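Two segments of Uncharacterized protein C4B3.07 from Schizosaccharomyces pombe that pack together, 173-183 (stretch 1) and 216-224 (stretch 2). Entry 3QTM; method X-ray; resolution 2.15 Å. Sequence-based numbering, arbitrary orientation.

Stretch 1, residues 173-183: STEYFDALTPD
Stretch 2 (216-224) ALWLKSVVD

The contact is a modest, mixed one, in which an irregular segment packs against the last turn of a helix and the loop that follows it, held by one direct hydrogen bond, one bridging water and a set of small apolar contacts that together bury 497 Å² (both sides summed).

Stretch 1 has no regular helix or strand. From T174 to F177 its backbone is extended (phi/psi -80/110, -79/158, -57/139 and -136/147); D178 (-81/0) and A179 (-77/-16) then form the corners of a type I beta turn from F177 to L180, closed by L180 N to F177 O at 3.0 Å. L180 (-87/80) and T181 (-110/164) lead out of the turn to P182 (-54/-37). Stretch 2 enters as helix, with phi/psi near -60/-45 from L217 to L219 and K220 N bonded to A216 O at 2.9 Å. Further on, V222 turns to -142/23, off the helical path, and V223 returns to -58/-51. The register is fixed by two CA pairs, Y176 with K220 at 6.7 Å and T181 with S221 at 5.0 Å; the turn between Y176 and T181 bulges away, so that D178 and A179 touch nothing across the interface.

The direct polar link is made by K220. Its CA-to-CB bond points sideways, but a long chain (chi1 t, chi2 t, chi3 m, chi4 -143°) brings NZ to 2.6 Å from T174 O, a short hydrogen bond from the ammonium group to a backbone carbonyl. The aliphatic part of the same chain also makes a contact: K220 CG lies 3.9 Å from L180 CD2. L180 (chi1 t, chi2 p) turns its CA-to-CB bond toward stretch 2, which covers 69 Å² of the residue.

S221 sits against the chain just after the turn. L180 O is 3.4 Å from S221 CB and 3.5 Å from S221 CA; the latter is a CA-H...O contact with an angle of 127° at the hydrogen. With chi1 at 76° (p), S221 OG donates back to W218 O at 2.7 Å, satisfying the hydroxyl within its own stretch.

Y176 (chi1 t, chi2 75°) runs its ring obliquely past the backbone carbonyls of stretch 2, with CD1 3.4 Å from K220 O and CE1 3.9 Å from S221 O. At the ring's far end, Y176 OH is 2.7 Å from a water, which donates to S221 O at 2.5 Å and, weakly, to L180 O at 3.4 Å. The water thus ties the tyrosine hydroxyl to carbonyls from both stretches. Nearer the backbone, Y176 CB meets V223 CG2 at 4.3 Å.

P182, its ring puckered C-gamma exo, supplies another apolar patch. Its CG lies 3.7 Å from V222 CG1 (chi1 m), and its CB 4.2 Å from CZ3 of W218. The CA-to-CB bond of W218 points away, yet with chi1 m and chi2 111° the end of the side chain comes nearer to the interface, where CZ3 comes within 3.3 Å of P182 O, an oblique approach.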

# COMPACT_ATOMS: atom_id res chain seq x y z
N SER A 173 15.47 -10.68 6.49
CA SER A 173 15.33 -11.71 7.52
C SER A 173 13.86 -12.12 7.74
O SER A 173 13.58 -13.24 8.17
CB SER A 173 15.95 -11.25 8.83
OG SER A 173 15.08 -10.37 9.52
N THR A 174 12.93 -11.21 7.47
CA THR A 174 11.52 -11.56 7.58
C THR A 174 11.09 -12.33 6.33
O THR A 174 11.03 -11.76 5.24
CB THR A 174 10.62 -10.32 7.76
OG1 THR A 174 11.00 -9.63 8.96
CG2 THR A 174 9.17 -10.75 7.88
N GLU A 175 10.81 -13.61 6.48
CA GLU A 175 10.47 -14.43 5.33
C GLU A 175 9.02 -14.22 4.91
O GLU A 175 8.20 -13.77 5.70
CB GLU A 175 10.78 -15.91 5.58
CG GLU A 175 10.01 -16.56 6.71
CD GLU A 175 10.34 -18.05 6.86
OE1 GLU A 175 11.46 -18.44 6.46
OE2 GLU A 175 9.49 -18.81 7.37
N TYR A 176 8.71 -14.53 3.65
CA TYR A 176 7.36 -14.35 3.16
C TYR A 176 6.36 -15.12 4.01
O TYR A 176 6.63 -16.25 4.41
CB TYR A 176 7.23 -14.79 1.71
CG TYR A 176 5.82 -14.67 1.22
CD1 TYR A 176 5.29 -13.43 0.92
CD2 TYR A 176 5.00 -15.79 1.10
CE1 TYR A 176 3.98 -13.29 0.48
CE2 TYR A 176 3.68 -15.67 0.67
CZ TYR A 176 3.18 -14.41 0.36
OH TYR A 176 1.88 -14.26 -0.07
N PHE A 177 5.22 -14.49 4.28
CA PHE A 177 4.10 -15.13 4.96
C PHE A 177 2.82 -14.73 4.22
O PHE A 177 2.74 -13.62 3.67
CB PHE A 177 4.05 -14.76 6.45
CG PHE A 177 3.93 -13.27 6.71
CD1 PHE A 177 2.70 -12.71 7.06
CD2 PHE A 177 5.04 -12.44 6.63
CE1 PHE A 177 2.59 -11.33 7.30
CE2 PHE A 177 4.92 -11.07 6.87
CZ PHE A 177 3.70 -10.52 7.20
N ASP A 178 1.84 -15.62 4.17
CA ASP A 178 0.76 -15.43 3.20
C ASP A 178 -0.35 -14.45 3.56
O ASP A 178 -1.27 -14.26 2.78
CB ASP A 178 0.17 -16.77 2.73
CG ASP A 178 -0.50 -17.55 3.84
OD1 ASP A 178 -0.85 -16.96 4.88
OD2 ASP A 178 -0.69 -18.78 3.65
N ALA A 179 -0.28 -13.82 4.74
CA ALA A 179 -1.16 -12.69 5.01
C ALA A 179 -0.64 -11.45 4.29
O ALA A 179 -1.36 -10.46 4.16
CB ALA A 179 -1.27 -12.41 6.50
N LEU A 180 0.62 -11.50 3.85
CA LEU A 180 1.26 -10.37 3.17
C LEU A 180 0.98 -10.41 1.67
O LEU A 180 1.81 -10.84 0.89
CB LEU A 180 2.78 -10.35 3.42
CG LEU A 180 3.55 -9.08 3.01
CD1 LEU A 180 3.33 -7.94 4.02
CD2 LEU A 180 5.04 -9.35 2.84
N THR A 181 -0.20 -9.94 1.29
CA THR A 181 -0.62 -9.91 -0.11
C THR A 181 -0.67 -8.47 -0.61
O THR A 181 -0.71 -7.53 0.20
CB THR A 181 -2.03 -10.46 -0.26
OG1 THR A 181 -2.93 -9.63 0.48
CG2 THR A 181 -2.12 -11.92 0.27
N PRO A 182 -0.70 -8.29 -1.95
CA PRO A 182 -0.89 -6.94 -2.49
C PRO A 182 -2.13 -6.24 -1.93
O PRO A 182 -2.10 -5.03 -1.68
CB PRO A 182 -1.03 -7.19 -3.99
CG PRO A 182 -0.21 -8.41 -4.22
CD PRO A 182 -0.45 -9.27 -3.01
N ASP A 183 -3.21 -6.99 -1.72
CA ASP A 183 -4.41 -6.38 -1.16
C ASP A 183 -4.18 -5.90 0.28
O ASP A 183 -4.59 -4.81 0.65
CB ASP A 183 -5.58 -7.36 -1.18
CG ASP A 183 -6.80 -6.78 -0.52
OD1 ASP A 183 -7.43 -5.88 -1.14
OD2 ASP A 183 -7.13 -7.20 0.62
N ALA A 216 10.16 -2.31 -0.43
CA ALA A 216 10.54 -3.67 -0.09
C ALA A 216 9.31 -4.53 0.21
O ALA A 216 9.26 -5.70 -0.15
CB ALA A 216 11.51 -3.68 1.10
N LEU A 217 8.31 -3.93 0.85
CA LEU A 217 7.09 -4.66 1.21
C LEU A 217 6.27 -5.07 -0.02
O LEU A 217 5.85 -6.23 -0.14
CB LEU A 217 6.24 -3.85 2.20
CG LEU A 217 6.83 -3.74 3.63
CD1 LEU A 217 5.99 -2.87 4.52
CD2 LEU A 217 7.03 -5.11 4.28
N TRP A 218 6.04 -4.14 -0.93
CA TRP A 218 5.28 -4.48 -2.14
C TRP A 218 5.99 -5.62 -2.86
O TRP A 218 5.36 -6.59 -3.26
CB TRP A 218 5.13 -3.27 -3.06
CG TRP A 218 4.08 -2.29 -2.63
CD1 TRP A 218 4.29 -1.02 -2.16
CD2 TRP A 218 2.66 -2.48 -2.65
NE1 TRP A 218 3.09 -0.42 -1.87
CE2 TRP A 218 2.07 -1.29 -2.17
CE3 TRP A 218 1.82 -3.54 -3.03
CZ2 TRP A 218 0.69 -1.12 -2.06
CZ3 TRP A 218 0.44 -3.37 -2.91
CH2 TRP A 218 -0.11 -2.17 -2.44
N LEU A 219 7.30 -5.50 -3.00
CA LEU A 219 8.08 -6.52 -3.68
C LEU A 219 7.98 -7.86 -2.97
O LEU A 219 7.80 -8.89 -3.61
CB LEU A 219 9.55 -6.11 -3.82
CG LEU A 219 9.83 -4.96 -4.80
CD1 LEU A 219 11.27 -4.45 -4.68
CD2 LEU A 219 9.52 -5.41 -6.22
N LYS A 220 8.08 -7.85 -1.64
CA LYS A 220 8.01 -9.11 -0.92
C LYS A 220 6.66 -9.81 -1.07
O LYS A 220 6.59 -11.04 -1.04
CB LYS A 220 8.35 -8.92 0.57
CG LYS A 220 8.50 -10.26 1.31
CD LYS A 220 8.95 -10.10 2.76
CE LYS A 220 10.09 -9.11 2.86
NZ LYS A 220 11.10 -9.50 3.87
N SER A 221 5.59 -9.04 -1.25
CA SER A 221 4.26 -9.64 -1.34
C SER A 221 4.09 -10.51 -2.58
O SER A 221 3.10 -11.22 -2.72
CB SER A 221 3.17 -8.56 -1.29
OG SER A 221 3.06 -7.88 -2.52
N VAL A 222 5.05 -10.46 -3.49
CA VAL A 222 4.96 -11.18 -4.75
C VAL A 222 6.29 -11.78 -5.20
O VAL A 222 6.48 -12.05 -6.38
CB VAL A 222 4.37 -10.28 -5.87
CG1 VAL A 222 2.96 -9.82 -5.51
CG2 VAL A 222 5.26 -9.07 -6.13
N VAL A 223 7.20 -12.01 -4.25
CA VAL A 223 8.50 -12.62 -4.55
C VAL A 223 8.38 -13.99 -5.19
O VAL A 223 9.00 -14.26 -6.22
CB VAL A 223 9.40 -12.77 -3.29
CG1 VAL A 223 9.88 -11.43 -2.82
CG2 VAL A 223 8.67 -13.51 -2.18
N ASP A 224 7.59 -14.87 -4.58
CA ASP A 224 7.34 -16.18 -5.15
C ASP A 224 7.08 -16.03 -6.65
O ASP A 224 6.09 -15.43 -7.06
CB ASP A 224 6.13 -16.83 -4.47
CG ASP A 224 5.73 -18.15 -5.13
OD1 ASP A 224 6.41 -18.58 -6.08
OD2 ASP A 224 4.72 -18.75 -4.69
O HOH W 1 1.09 -12.53 -2.02